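Local coordinates for type III CBASS phage resistance system CD-NTase-associated protein Cap8 (Pseudomonas aeruginosa, PDB 6P8P) that regulates a bacterial cGAS-like nucleotidyltransferase as a HORMA domain protein of a CBASS system that mediates immunity against bacteriophages, at the interface of chains A and B. Sequence-based numbering; all coordinates share one arbitrary frame. Chains: chain A/B, Uncharacterized protein.

Contact 1: the interface of chains A and B. Residues chain A 112-113, 116; chain B 16-18, 48.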
ATOM      1  N   GLY A 112      12.559  -1.997  -0.318  1.00 23.25           N
ATOM      2  CA  GLY A 112      12.760  -1.408  -1.630  1.00 28.02           C
ATOM      3  C   GLY A 112      11.503  -0.758  -2.161  1.00 28.36           C
ATOM      4  O   GLY A 112      11.488   0.436  -2.479  1.00 27.98           O
ATOM      5  N   TRP A 113      10.415  -1.524  -2.237  1.00 19.93           N
ATOM      6  CA  TRP A 113       9.191  -0.953  -2.783  1.00 17.41           C
ATOM      7  C   TRP A 113       8.564   0.034  -1.809  1.00 17.05           C
ATOM      8  O   TRP A 113       8.053   1.078  -2.227  1.00 19.22           O
ATOM      9  CB  TRP A 113       8.215  -2.063  -3.197  1.00 20.17           C
ATOM     10  CG  TRP A 113       7.259  -2.630  -2.183  1.00 19.25           C
ATOM     11  CD1 TRP A 113       7.352  -3.842  -1.544  1.00 16.43           C
ATOM     12  CD2 TRP A 113       6.021  -2.044  -1.758  1.00 18.00           C
ATOM     13  NE1 TRP A 113       6.256  -4.015  -0.723  1.00 21.04           N
ATOM     14  CE2 TRP A 113       5.434  -2.926  -0.836  1.00 21.02           C
ATOM     15  CE3 TRP A 113       5.369  -0.841  -2.047  1.00 18.76           C
ATOM     16  CZ2 TRP A 113       4.207  -2.658  -0.224  1.00 21.18           C
ATOM     17  CZ3 TRP A 113       4.160  -0.592  -1.454  1.00 23.26           C
ATOM     18  CH2 TRP A 113       3.604  -1.480  -0.535  1.00 20.53           C
ATOM     19  N   SER A 116      10.348   3.523  -1.838  1.00 20.96           N
ATOM     20  CA  SER A 116       9.996   4.231  -3.066  1.00 19.16           C
ATOM     21  C   SER A 116       8.561   4.735  -3.040  1.00 19.17           C
ATOM     22  O   SER A 116       8.285   5.850  -3.483  1.00 24.79           O
ATOM     23  CB  SER A 116      10.214   3.323  -4.281  1.00 26.52           C
ATOM     24  OG  SER A 116      11.578   3.048  -4.458  1.00 29.47           O
TER
ATOM     25  N   ASP B  16      11.149  -4.768  -8.303  1.00 18.69           N
ATOM     26  CA  ASP B  16      10.427  -4.728  -7.038  1.00 20.90           C
ATOM     27  C   ASP B  16       8.947  -4.459  -7.326  1.00 21.40           C
ATOM     28  O   ASP B  16       8.544  -4.175  -8.462  1.00 20.30           O
ATOM     29  CB  ASP B  16      11.071  -3.715  -6.074  1.00 26.03           C
ATOM     30  CG  ASP B  16      10.840  -2.264  -6.442  1.00 30.53           C
ATOM     31  OD1 ASP B  16       9.725  -1.870  -6.825  1.00 25.89           O
ATOM     32  OD2 ASP B  16      11.783  -1.463  -6.257  1.00 34.61           O
ATOM     33  N   ALA B  17       8.123  -4.552  -6.286  1.00 19.70           N
ATOM     34  CA  ALA B  17       6.679  -4.511  -6.517  1.00 18.99           C
ATOM     35  C   ALA B  17       6.229  -3.186  -7.115  1.00 21.19           C
ATOM     36  O   ALA B  17       5.301  -3.152  -7.931  1.00 19.66           O
ATOM     37  CB  ALA B  17       5.940  -4.800  -5.214  1.00 17.68           C
ATOM     38  N   LEU B  18       6.892  -2.091  -6.758  1.00 17.66           N
ATOM     39  CA  LEU B  18       6.515  -0.788  -7.284  1.00 17.96           C
ATOM     40  C   LEU B  18       6.969  -0.635  -8.728  1.00 17.18           C
ATOM     41  O   LEU B  18       6.211  -0.138  -9.570  1.00 18.48           O
ATOM     42  CB  LEU B  18       7.111   0.328  -6.423  1.00 23.38           C
ATOM     43  CG  LEU B  18       6.788   1.723  -6.925  1.00 25.88           C
ATOM     44  CD1 LEU B  18       6.266   2.591  -5.778  1.00 36.41           C
ATOM     45  CD2 LEU B  18       8.025   2.347  -7.543  1.00 37.54           C
ATOM     46  N   ALA B  48       1.056  -2.002  -5.456  1.00 16.05           N
ATOM     47  CA  ALA B  48       2.356  -2.581  -5.130  1.00 15.67           C
ATOM     48  C   ALA B  48       2.265  -3.554  -3.957  1.00 21.06           C
ATOM     49  O   ALA B  48       2.895  -4.620  -3.971  1.00 18.35           O
ATOM     50  CB  ALA B  48       3.364  -1.469  -4.837  1.00 17.52           C
TER
HETATM   51  O   HOH W   1      11.575   1.111  -6.320  1.00 29.11           O
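A:Trp113 and A:Ser116, on helix 111-119 of one HORMA domain, rest on B:Asp16, B:Ala17 and B:Leu18 at the start of helix 17-29 and on B:Ala48 of helix 44-52 in the other. The case illustrates how an aromatic ring can be seated on small side chains. The methyl CB of B:Ala48 comes to 3.5 Å from CE3 of the A:Trp113 indole, while CB of B:Ala17 meets the same ring face at the pyrrole part, 4.0 Å from CG. A chi1 of 87°, with CG between the backbone N and the carbonyl carbon, turns the indole toward these methyls. CB of A:Ser116 packs 4.0 Å from the CD2 branch of B:Leu18. The hydroxyl OG of A:Ser116 binds a water at 2.7 Å, and that water lies 2.6 Å from carboxylate OD2 of B:Asp16. The other oxygen, OD1, accepts B:Leu18 N at 2.8 Å on its anti side, a bent bond of 120° at H that caps the helix and helps to fix the carboxylate. In the fold, the patch sits where helix 111-119 of chain A packs against the N-terminal end of helix 17-29 and the neighbouring helix 44-52 of chain B.

Contact 2: the interface of chains A and B. Residues chain A 16-18, 48-49, 52; chain B 110, 112-113.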
ATOM      1  N   ASP A  16      -9.724  -3.293  10.773  1.00 17.80           N
ATOM      2  CA  ASP A  16      -8.909  -3.650   9.617  1.00 17.56           C
ATOM      3  C   ASP A  16      -7.703  -2.700   9.526  1.00 17.48           C
ATOM      4  O   ASP A  16      -7.565  -1.732  10.292  1.00 17.70           O
ATOM      5  CB  ASP A  16      -9.753  -3.703   8.346  1.00 20.97           C
ATOM      6  CG  ASP A  16     -10.125  -2.348   7.768  1.00 28.21           C
ATOM      7  OD1 ASP A  16      -9.384  -1.364   7.831  1.00 20.93           O
ATOM      8  OD2 ASP A  16     -11.228  -2.298   7.160  1.00 28.72           O
ATOM      9  N   ALA A  17      -6.757  -3.055   8.656  1.00 16.55           N
ATOM     10  CA  ALA A  17      -5.482  -2.330   8.620  1.00 13.91           C
ATOM     11  C   ALA A  17      -5.664  -0.856   8.290  1.00 15.02           C
ATOM     12  O   ALA A  17      -4.918   0.008   8.802  1.00 15.71           O
ATOM     13  CB  ALA A  17      -4.531  -2.995   7.623  1.00 19.33           C
ATOM     14  N   LEU A  18      -6.640  -0.531   7.451  1.00 15.24           N
ATOM     15  CA  LEU A  18      -6.860   0.877   7.137  1.00 18.33           C
ATOM     16  C   LEU A  18      -7.554   1.602   8.294  1.00 18.46           C
ATOM     17  O   LEU A  18      -7.241   2.762   8.595  1.00 18.08           O
ATOM     18  CB  LEU A  18      -7.670   0.994   5.842  1.00 18.32           C
ATOM     19  CG  LEU A  18      -8.026   2.410   5.404  1.00 19.46           C
ATOM     20  CD1 LEU A  18      -7.941   2.541   3.854  1.00 23.33           C
ATOM     21  CD2 LEU A  18      -9.428   2.762   5.840  1.00 29.25           C
ATOM     22  N   ALA A  48      -1.134   0.998   5.644  1.00 16.27           N
ATOM     23  CA  ALA A  48      -2.044  -0.116   5.865  1.00 15.19           C
ATOM     24  C   ALA A  48      -1.428  -1.433   5.424  1.00 16.17           C
ATOM     25  O   ALA A  48      -1.637  -2.468   6.057  1.00 15.51           O
ATOM     26  CB  ALA A  48      -3.368   0.155   5.145  1.00 17.00           C
ATOM     27  N   SER A  49      -0.679  -1.432   4.327  1.00 15.69           N
ATOM     28  CA  SER A  49      -0.020  -2.663   3.908  1.00 13.74           C
ATOM     29  C   SER A  49       0.899  -3.199   4.993  1.00 15.25           C
ATOM     30  O   SER A  49       0.908  -4.404   5.275  1.00 15.20           O
ATOM     31  CB  SER A  49       0.780  -2.405   2.620  1.00 15.41           C
ATOM     32  OG  SER A  49       1.516  -3.555   2.186  1.00 20.05           O
ATOM     33  N   ALA A  52      -1.090  -4.578   7.887  1.00 16.03           N
ATOM     34  CA  ALA A  52      -1.637  -5.885   7.549  1.00 15.91           C
ATOM     35  C   ALA A  52      -0.578  -6.975   7.664  1.00 17.60           C
ATOM     36  O   ALA A  52      -0.910  -8.138   7.915  1.00 20.79           O
ATOM     37  CB  ALA A  52      -2.236  -5.854   6.127  1.00 20.71           C
TER
ATOM     38  N   GLN B 110      -7.154  -9.520   3.074  1.00 21.41           N
ATOM     39  CA  GLN B 110      -6.861  -8.114   2.940  1.00 19.13           C
ATOM     40  C   GLN B 110      -7.911  -7.358   2.154  1.00 22.76           C
ATOM     41  O   GLN B 110      -7.772  -6.147   1.976  1.00 17.56           O
ATOM     42  CB  GLN B 110      -5.496  -7.941   2.266  1.00 18.80           C
ATOM     43  CG  GLN B 110      -4.340  -8.443   3.178  1.00 24.75           C
ATOM     44  CD  GLN B 110      -2.979  -8.115   2.619  1.00 28.45           C
ATOM     45  OE1 GLN B 110      -2.553  -6.959   2.621  1.00 20.98           O
ATOM     46  NE2 GLN B 110      -2.266  -9.143   2.160  1.00 24.42           N
ATOM     47  N   GLY B 112     -10.830  -6.298   2.805  1.00 20.84           N
ATOM     48  CA  GLY B 112     -11.459  -5.202   3.515  1.00 23.22           C
ATOM     49  C   GLY B 112     -10.686  -3.894   3.437  1.00 22.12           C
ATOM     50  O   GLY B 112     -11.216  -2.857   2.996  1.00 21.85           O
ATOM     51  N   TRP B 113      -9.420  -3.924   3.835  1.00 18.19           N
ATOM     52  CA  TRP B 113      -8.652  -2.684   3.810  1.00 17.43           C
ATOM     53  C   TRP B 113      -8.368  -2.238   2.380  1.00 17.95           C
ATOM     54  O   TRP B 113      -8.432  -1.041   2.069  1.00 16.11           O
ATOM     55  CB  TRP B 113      -7.360  -2.840   4.624  1.00 15.86           C
ATOM     56  CG  TRP B 113      -6.133  -3.427   3.988  1.00 17.67           C
ATOM     57  CD1 TRP B 113      -5.632  -4.685   4.174  1.00 15.38           C
ATOM     58  CD2 TRP B 113      -5.200  -2.754   3.126  1.00 15.97           C
ATOM     59  NE1 TRP B 113      -4.459  -4.847   3.448  1.00 16.12           N
ATOM     60  CE2 TRP B 113      -4.171  -3.672   2.812  1.00 15.00           C
ATOM     61  CE3 TRP B 113      -5.164  -1.482   2.543  1.00 19.15           C
ATOM     62  CZ2 TRP B 113      -3.128  -3.359   1.936  1.00 16.62           C
ATOM     63  CZ3 TRP B 113      -4.099  -1.155   1.709  1.00 21.51           C
ATOM     64  CH2 TRP B 113      -3.096  -2.091   1.405  1.00 18.38           C
TER
HETATM   65  O   HOH W   2       0.121  -6.542   3.200  1.00 17.75           O
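Apolar packing carries most of this contact, with B:Trp113 laid against helices 17-29 and 44-52 of chain A in the helical face of the HORMA domain. CB of A:Ala48 stands over the six-membered ring of B:Trp113, 3.9 Å from its centroid, in a CH-pi contact displaced toward the rim. Farther along the same face, A:Ser49 backbone covers the outer benzo rim, its CA 3.7 Å from B:Trp113 CZ2. CB of A:Ala52 lies on this side too, 3.6 Å from B:Trp113 NE1, and A:Ala17 CB sits 4.0 Å from B:Trp113 CD1.

Hydrogen bonding helps to fix the rotation of the indole. Within chain B, NE1 of B:Trp113 donates to the side-chain amide oxygen OE1 of B:Gln110 at 3.0 Å and 156° at H; the acceptor lies nearly in the ring plane, and the N-H meets a lone pair. B:Gln110 thus steadies the indole while its OE1 also meets A:Ala52 CB across the contact.

Water extends the polar network: one molecule lies 2.8 Å from B:Gln110 OE1 and 3.1 Å from the A:Ser49 carbonyl O. Together, the covered face and braced edge probably help hold two copies together, although the structure alone does not show that this dimer is biological.

Contact 3: the interface of chains A and B. Residues chain A 117, 120; chain B 18, 41, 44.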
ATOM      1  N   ALA A 117       7.627   3.911  -2.575  1.00 19.25           N
ATOM      2  CA  ALA A 117       6.232   4.315  -2.500  1.00 20.69           C
ATOM      3  C   ALA A 117       6.045   5.490  -1.559  1.00 20.82           C
ATOM      4  O   ALA A 117       5.236   6.382  -1.831  1.00 22.73           O
ATOM      5  CB  ALA A 117       5.367   3.137  -2.063  1.00 20.12           C
ATOM      6  N   LYS A 120       7.117   9.046  -2.894  1.00 24.90           N
ATOM      7  CA  LYS A 120       6.212   9.745  -3.792  1.00 29.90           C
ATOM      8  C   LYS A 120       5.403  10.807  -3.060  1.00 34.20           C
ATOM      9  O   LYS A 120       4.977  11.790  -3.673  1.00 28.55           O
ATOM     10  CB  LYS A 120       5.228   8.768  -4.443  1.00 26.08           C
ATOM     11  CG  LYS A 120       5.816   7.615  -5.227  1.00 49.90           C
ATOM     12  CD  LYS A 120       4.691   6.812  -5.933  1.00 58.45           C
ATOM     13  CE  LYS A 120       3.520   7.705  -6.390  1.00 69.66           C
ATOM     14  NZ  LYS A 120       2.379   7.001  -7.032  1.00 73.40           N
TER
ATOM     15  N   LEU B  18       6.892  -2.091  -6.758  1.00 17.66           N
ATOM     16  CA  LEU B  18       6.515  -0.788  -7.284  1.00 17.96           C
ATOM     17  C   LEU B  18       6.969  -0.635  -8.728  1.00 17.18           C
ATOM     18  O   LEU B  18       6.211  -0.138  -9.570  1.00 18.48           O
ATOM     19  CB  LEU B  18       7.111   0.328  -6.423  1.00 23.38           C
ATOM     20  CG  LEU B  18       6.788   1.723  -6.925  1.00 25.88           C
ATOM     21  CD1 LEU B  18       6.266   2.591  -5.778  1.00 36.41           C
ATOM     22  CD2 LEU B  18       8.025   2.347  -7.543  1.00 37.54           C
ATOM     23  N   ARG B  41      -1.689   5.680 -11.186  1.00 19.36           N
ATOM     24  CA  ARG B  41      -0.558   6.080 -10.366  1.00 17.59           C
ATOM     25  C   ARG B  41      -1.012   6.389  -8.947  1.00 17.54           C
ATOM     26  O   ARG B  41      -0.279   6.107  -7.986  1.00 19.26           O
ATOM     27  CB  ARG B  41       0.174   7.265 -11.004  1.00 16.78           C
ATOM     28  CG  ARG B  41       1.008   6.862 -12.243  1.00 22.97           C
ATOM     29  CD  ARG B  41       1.730   8.058 -12.827  1.00 37.44           C
ATOM     30  NE  ARG B  41       2.676   8.642 -11.875  1.00 53.35           N
ATOM     31  CZ  ARG B  41       3.930   8.229 -11.724  1.00 66.73           C
ATOM     32  NH1 ARG B  41       4.390   7.230 -12.463  1.00 72.02           N
ATOM     33  NH2 ARG B  41       4.725   8.814 -10.839  1.00 68.52           N
ATOM     34  N   THR B  44      -0.841   3.455  -6.434  1.00 17.72           N
ATOM     35  CA  THR B  44       0.415   2.708  -6.493  1.00 18.76           C
ATOM     36  C   THR B  44       0.694   1.951  -5.204  1.00 18.48           C
ATOM     37  O   THR B  44       1.084   0.780  -5.247  1.00 18.32           O
ATOM     38  CB  THR B  44       1.581   3.649  -6.802  1.00 19.58           C
ATOM     39  OG1 THR B  44       1.481   4.108  -8.164  1.00 19.86           O
ATOM     40  CG2 THR B  44       2.926   2.928  -6.622  1.00 22.62           C
TER
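The planar peptide carbonyl of B:Arg41, in one HORMA domain, meets A:Lys120 of the other through its oxygen: NZ, the side-chain amino nitrogen of A:Lys120, is 3.0 Å from B:Arg41 O, a distance suited to a hydrogen bond. The same oxygen receives the hydroxyl of B:Thr44, whose OG1 stands 2.7 Å from B:Arg41 O and is tilted 23° from the carbonyl plane. The guanidinium of B:Arg41, the other flat group, is poorly ordered and is placed near the lysine without contact, a pairing of probably like charges. Both B:Arg41 and A:Lys120 are poorly ordered, so the bonding of NZ is to be read with caution.

The lysine follows helix 111-119 of chain A and reaches the junction of helices 35-42 and 44-52 in chain B. As modelled, a bend at chi3 (34°) carries the amino end there, crossing the B:Thr44 side chain obliquely. NZ of A:Lys120 also makes a weak hydrogen bond to B:Thr44 OG1 at 3.2 Å. The hydroxyl that bonds to B:Arg41 O thereby also sets the second oxygen, its own, beside NZ. The carbonyl lies near the C-terminal end of helix 35-42, where the helix dipole would probably help attract a positive charge.

Beside this polar corner, A:Ala117 presents its backbone to the CD1 branch of B:Leu18, whose methyl comes to 3.7 Å from A:Ala117 CA.

Contact 1 and contact 3 are neighbours, about 8 Å apart between the centres of their C-alpha atoms. They share helices 111-119 of chain A and 17-29 and 44-52 of chain B, and also B:Leu18, whose two methyl branches meet the neighbouring residues A:Ser116 and A:Ala117. Contact 2 lies about 18 Å from contact 1 and about 17 Å from contact 3, and is the two-fold counterpart of contact 1 with the chains exchanged. Each subunit therefore offers helix 111-119 and receives its partner's. This reciprocal exchange builds a largely helical, two-fold interface, compatible with a homodimer, though crystal packing could also produce it.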